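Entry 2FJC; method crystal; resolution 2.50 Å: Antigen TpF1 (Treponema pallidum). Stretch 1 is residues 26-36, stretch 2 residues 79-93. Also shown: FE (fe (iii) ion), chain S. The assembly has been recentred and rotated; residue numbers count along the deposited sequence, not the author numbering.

Stretch 1, residues 26-36: GVLYIKLHNYH
Stretch 2 79-93: SMAEYLALSGIAEET

Residues 26-36 lie inside a longer helix, with phi/psi near -63/-41 throughout; residues 79-93 form a short helix, 80-86, a turn through Gly88 (-102/8), and an extended run over Ile89 (-106/127), Ala90 (-78/140), Glu91 (-77/152) and Glu92 (-84/117), before Thr93 turns at -92/-24. The extended run passes along the first helix from Val27 to Asn34. In register, Lys31 and Glu92 are the facing pair, their CA atoms 5.9 Å apart, and the contact buries 631 Å² summed over both sides.

Two hydrogen bonds tie the extended segment to the helix. Lys31 carries a fully extended side chain (chi1 to chi4 all t); its CA-to-CB bond points sideways, yet its length brings NZ to the backbone, where Lys31 NZ donates to Ala90 O at 2.7 Å. Ala90 turns its CB away and offers its carbonyl to Lys31. NZ also bonds elsewhere in the structure. Tyr35 (chi1 m, chi2 -43°) likewise has a sideways CA-to-CB bond, but its end comes nearer, Tyr35 OH donating to Glu92 OE1 at 2.7 Å, with the carboxylate oxygen at the ring edge, near its plane. Glu92 points toward the helix and folds back through chi1 t, chi2 p and chi3 75°. Both its oxygens are satisfied: OE1 takes Tyr35 OH and a further bond elsewhere, and OE2 bonds just beyond the stretches, which lets a buried acid be tolerated. Glu92 CB packs 4.0 Å from Lys31 CG.

Asn34 (chi1 t, chi2 -47°) brings ND2 to 3.1 Å from Glu92 O, but the angle is poor and this is no hydrogen bond; ND2 is satisfied elsewhere, and OD1 bonds just outside the stretches.

The apolar part centres on Val27 (chi1 t), the most heavily covered residue of the helix. Val27 CG1 lies 3.9 Å from Ile89 CG2 and 4.0 Å from Glu91 CG, while Val27 CG2 is 4.3 Å from Tyr83 CB and 3.4 Å from Ser87 OG. The compact branched side chain thus touches both the short helix and the segment after it. Ile89 (chi1 m, chi2 t) points toward the helix and also meets Leu28, its CD1 4.2 Å from Leu28 CG. Further across, Ile30 (m, t) sets CD1 3.8 Å from Met80 CE, the tip of an extended thioether chain (m, t, t). Gly26 suits its crowded place: an ideal CB there would sit 3.1 Å from Tyr83 CD2.

Stretch 2 is held in shape locally. Ser79 (chi1 p) is the N-cap, Ser79 OG accepting from Glu82 N at 3.2 Å, though the placement of OG is uncertain. After Leu86 N bonds Glu82 O at 2.9 Å and Ser87 N bonds Tyr83 O at 2.7 Å, Ser87 leaves helical phi/psi at -63/139. Ser87 OG (chi1 t) accepts from Ile89 N at 3.0 Å, bracing the turn through Gly88. Glu91 places both carboxylate oxygens in bonds elsewhere.

Out of reach of stretch 2, within the same span of helix, His33 ND1 donates to Tyr29 O at 2.8 Å; at the end of the stretch His36 NE2 binds FE at 2.5 Å.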

# COMPACT_ATOMS: atom_id res chain seq x y z
N GLY B 26 -21.03 -8.57 -24.29
CA GLY B 26 -20.31 -9.81 -24.49
C GLY B 26 -19.59 -9.81 -25.82
O GLY B 26 -18.41 -10.14 -25.92
N VAL B 27 -20.31 -9.42 -26.87
CA VAL B 27 -19.75 -9.37 -28.21
C VAL B 27 -18.63 -8.33 -28.29
O VAL B 27 -17.58 -8.58 -28.87
CB VAL B 27 -20.84 -9.05 -29.25
CG1 VAL B 27 -20.21 -8.78 -30.60
CG2 VAL B 27 -21.82 -10.22 -29.37
N LEU B 28 -18.85 -7.17 -27.69
CA LEU B 28 -17.85 -6.10 -27.71
C LEU B 28 -16.57 -6.54 -27.00
O LEU B 28 -15.47 -6.19 -27.42
CB LEU B 28 -18.39 -4.87 -27.01
CG LEU B 28 -18.11 -3.52 -27.66
CD1 LEU B 28 -18.27 -2.46 -26.61
CD2 LEU B 28 -16.72 -3.49 -28.28
N TYR B 29 -16.74 -7.28 -25.91
CA TYR B 29 -15.63 -7.77 -25.12
C TYR B 29 -14.62 -8.50 -25.99
O TYR B 29 -13.42 -8.25 -25.92
CB TYR B 29 -16.13 -8.70 -24.03
CG TYR B 29 -15.03 -9.24 -23.14
CD1 TYR B 29 -14.33 -8.40 -22.28
CD2 TYR B 29 -14.70 -10.59 -23.17
CE1 TYR B 29 -13.32 -8.90 -21.45
CE2 TYR B 29 -13.69 -11.11 -22.35
CZ TYR B 29 -13.00 -10.26 -21.49
OH TYR B 29 -12.01 -10.76 -20.69
N ILE B 30 -15.12 -9.41 -26.81
CA ILE B 30 -14.25 -10.18 -27.67
C ILE B 30 -13.77 -9.36 -28.86
O ILE B 30 -12.64 -9.52 -29.32
CB ILE B 30 -14.96 -11.46 -28.11
CG1 ILE B 30 -15.02 -12.40 -26.90
CG2 ILE B 30 -14.24 -12.11 -29.28
CD1 ILE B 30 -15.79 -13.65 -27.15
N LYS B 31 -14.62 -8.46 -29.34
CA LYS B 31 -14.27 -7.62 -30.47
C LYS B 31 -13.08 -6.75 -30.06
O LYS B 31 -12.16 -6.53 -30.85
CB LYS B 31 -15.47 -6.75 -30.85
CG LYS B 31 -15.37 -6.04 -32.18
CD LYS B 31 -16.73 -5.46 -32.57
CE LYS B 31 -16.66 -4.70 -33.88
NZ LYS B 31 -17.98 -4.13 -34.26
N LEU B 32 -13.10 -6.25 -28.83
CA LEU B 32 -12.03 -5.40 -28.34
C LEU B 32 -10.72 -6.19 -28.26
O LEU B 32 -9.64 -5.63 -28.45
CB LEU B 32 -12.39 -4.83 -26.97
CG LEU B 32 -13.46 -3.73 -27.01
CD1 LEU B 32 -13.93 -3.42 -25.61
CD2 LEU B 32 -12.88 -2.49 -27.69
N HIS B 33 -10.81 -7.48 -27.97
CA HIS B 33 -9.60 -8.29 -27.92
C HIS B 33 -9.05 -8.38 -29.33
O HIS B 33 -7.84 -8.33 -29.54
CB HIS B 33 -9.87 -9.70 -27.38
CG HIS B 33 -9.89 -9.78 -25.89
ND1 HIS B 33 -10.95 -9.32 -25.13
CD2 HIS B 33 -8.98 -10.26 -25.01
CE1 HIS B 33 -10.68 -9.51 -23.85
NE2 HIS B 33 -9.49 -10.08 -23.75
N ASN B 34 -9.95 -8.52 -30.30
CA ASN B 34 -9.55 -8.61 -31.69
C ASN B 34 -8.65 -7.41 -32.02
O ASN B 34 -7.54 -7.58 -32.50
CB ASN B 34 -10.78 -8.61 -32.59
CG ASN B 34 -10.45 -9.00 -34.01
OD1 ASN B 34 -9.50 -8.50 -34.60
ND2 ASN B 34 -11.24 -9.90 -34.57
N TYR B 35 -9.13 -6.19 -31.76
CA TYR B 35 -8.32 -5.01 -32.05
C TYR B 35 -7.07 -5.00 -31.19
O TYR B 35 -5.99 -4.64 -31.65
CB TYR B 35 -9.12 -3.73 -31.81
CG TYR B 35 -10.39 -3.67 -32.62
CD1 TYR B 35 -10.39 -4.05 -33.97
CD2 TYR B 35 -11.59 -3.25 -32.06
CE1 TYR B 35 -11.54 -4.01 -34.72
CE2 TYR B 35 -12.76 -3.20 -32.81
CZ TYR B 35 -12.73 -3.58 -34.14
OH TYR B 35 -13.89 -3.56 -34.88
N HIS B 36 -7.24 -5.39 -29.94
CA HIS B 36 -6.15 -5.44 -28.98
C HIS B 36 -4.99 -6.26 -29.55
O HIS B 36 -3.82 -5.88 -29.42
CB HIS B 36 -6.67 -6.06 -27.67
CG HIS B 36 -5.63 -6.20 -26.59
ND1 HIS B 36 -5.01 -5.11 -26.00
CD2 HIS B 36 -5.16 -7.29 -25.95
CE1 HIS B 36 -4.21 -5.53 -25.04
NE2 HIS B 36 -4.28 -6.85 -24.99
N SER B 79 -24.37 -17.50 -23.00
CA SER B 79 -23.74 -18.36 -23.99
C SER B 79 -23.49 -17.51 -25.22
O SER B 79 -24.21 -16.54 -25.47
CB SER B 79 -24.64 -19.56 -24.34
OG SER B 79 -25.77 -19.16 -25.08
N MET B 80 -22.46 -17.85 -25.96
CA MET B 80 -22.14 -17.10 -27.16
C MET B 80 -23.27 -17.26 -28.18
O MET B 80 -23.58 -16.32 -28.94
CB MET B 80 -20.81 -17.58 -27.74
CG MET B 80 -19.65 -17.27 -26.83
SD MET B 80 -18.11 -17.78 -27.54
CE MET B 80 -16.93 -17.21 -26.34
N ALA B 81 -23.89 -18.43 -28.20
CA ALA B 81 -25.00 -18.68 -29.12
C ALA B 81 -26.10 -17.63 -28.88
O ALA B 81 -26.59 -17.02 -29.82
CB ALA B 81 -25.55 -20.09 -28.93
N GLU B 82 -26.48 -17.43 -27.62
CA GLU B 82 -27.51 -16.45 -27.30
C GLU B 82 -27.05 -15.04 -27.62
O GLU B 82 -27.82 -14.24 -28.14
CB GLU B 82 -27.88 -16.52 -25.82
CG GLU B 82 -28.36 -17.87 -25.34
CD GLU B 82 -28.60 -17.89 -23.84
OE1 GLU B 82 -29.65 -17.39 -23.39
OE2 GLU B 82 -27.71 -18.40 -23.12
N TYR B 83 -25.80 -14.73 -27.30
CA TYR B 83 -25.27 -13.40 -27.56
C TYR B 83 -25.32 -13.07 -29.05
O TYR B 83 -25.75 -11.99 -29.43
CB TYR B 83 -23.84 -13.26 -27.04
CG TYR B 83 -23.73 -13.40 -25.54
CD1 TYR B 83 -24.83 -13.11 -24.70
CD2 TYR B 83 -22.55 -13.82 -24.94
CE1 TYR B 83 -24.73 -13.24 -23.32
CE2 TYR B 83 -22.45 -13.96 -23.56
CZ TYR B 83 -23.54 -13.66 -22.76
OH TYR B 83 -23.43 -13.81 -21.39
N LEU B 84 -24.87 -14.00 -29.88
CA LEU B 84 -24.89 -13.77 -31.32
C LEU B 84 -26.32 -13.60 -31.81
O LEU B 84 -26.55 -12.89 -32.80
CB LEU B 84 -24.22 -14.93 -32.06
CG LEU B 84 -22.70 -15.00 -31.91
CD1 LEU B 84 -22.15 -16.16 -32.70
CD2 LEU B 84 -22.09 -13.69 -32.38
N ALA B 85 -27.26 -14.22 -31.13
CA ALA B 85 -28.66 -14.12 -31.51
C ALA B 85 -29.31 -12.80 -31.06
O ALA B 85 -30.23 -12.31 -31.71
CB ALA B 85 -29.44 -15.29 -30.93
N LEU B 86 -28.83 -12.23 -29.95
CA LEU B 86 -29.41 -11.01 -29.42
C LEU B 86 -28.65 -9.74 -29.76
O LEU B 86 -29.23 -8.65 -29.85
CB LEU B 86 -29.50 -11.11 -27.90
CG LEU B 86 -30.36 -12.23 -27.32
CD1 LEU B 86 -30.05 -12.41 -25.83
CD2 LEU B 86 -31.83 -11.91 -27.55
N SER B 87 -27.35 -9.86 -29.95
CA SER B 87 -26.51 -8.71 -30.21
C SER B 87 -26.76 -7.92 -31.48
O SER B 87 -27.00 -8.48 -32.55
CB SER B 87 -25.03 -9.12 -30.18
OG SER B 87 -24.20 -7.98 -30.29
N GLY B 88 -26.69 -6.60 -31.35
CA GLY B 88 -26.86 -5.72 -32.48
C GLY B 88 -25.49 -5.25 -32.92
O GLY B 88 -25.37 -4.36 -33.77
N ILE B 89 -24.45 -5.84 -32.34
CA ILE B 89 -23.08 -5.48 -32.69
C ILE B 89 -22.45 -6.56 -33.55
O ILE B 89 -22.44 -7.75 -33.19
CB ILE B 89 -22.21 -5.25 -31.44
CG1 ILE B 89 -22.69 -4.01 -30.69
CG2 ILE B 89 -20.76 -5.08 -31.84
CD1 ILE B 89 -21.91 -3.71 -29.44
N ALA B 90 -21.93 -6.15 -34.70
CA ALA B 90 -21.30 -7.09 -35.61
C ALA B 90 -19.90 -7.44 -35.11
O ALA B 90 -19.17 -6.58 -34.61
CB ALA B 90 -21.22 -6.47 -37.01
N GLU B 91 -19.54 -8.71 -35.25
CA GLU B 91 -18.22 -9.16 -34.83
C GLU B 91 -17.18 -8.74 -35.87
O GLU B 91 -17.51 -8.56 -37.04
CB GLU B 91 -18.20 -10.68 -34.67
CG GLU B 91 -19.11 -11.17 -33.55
CD GLU B 91 -18.71 -12.54 -33.04
OE1 GLU B 91 -18.78 -13.52 -33.80
OE2 GLU B 91 -18.32 -12.63 -31.86
N GLU B 92 -15.94 -8.55 -35.43
CA GLU B 92 -14.87 -8.16 -36.33
C GLU B 92 -14.34 -9.43 -36.97
O GLU B 92 -13.82 -10.31 -36.29
CB GLU B 92 -13.75 -7.46 -35.55
CG GLU B 92 -12.64 -6.95 -36.43
CD GLU B 92 -13.15 -6.01 -37.50
OE1 GLU B 92 -13.47 -4.85 -37.17
OE2 GLU B 92 -13.23 -6.43 -38.68
N THR B 93 -14.47 -9.52 -38.29
CA THR B 93 -14.03 -10.70 -39.02
C THR B 93 -12.61 -10.59 -39.52
O THR B 93 -11.95 -11.60 -39.75
CB THR B 93 -14.93 -10.99 -40.22
OG1 THR B 93 -14.92 -9.86 -41.10
CG2 THR B 93 -16.36 -11.27 -39.77
FE FE S . -3.30 -8.89 -24.02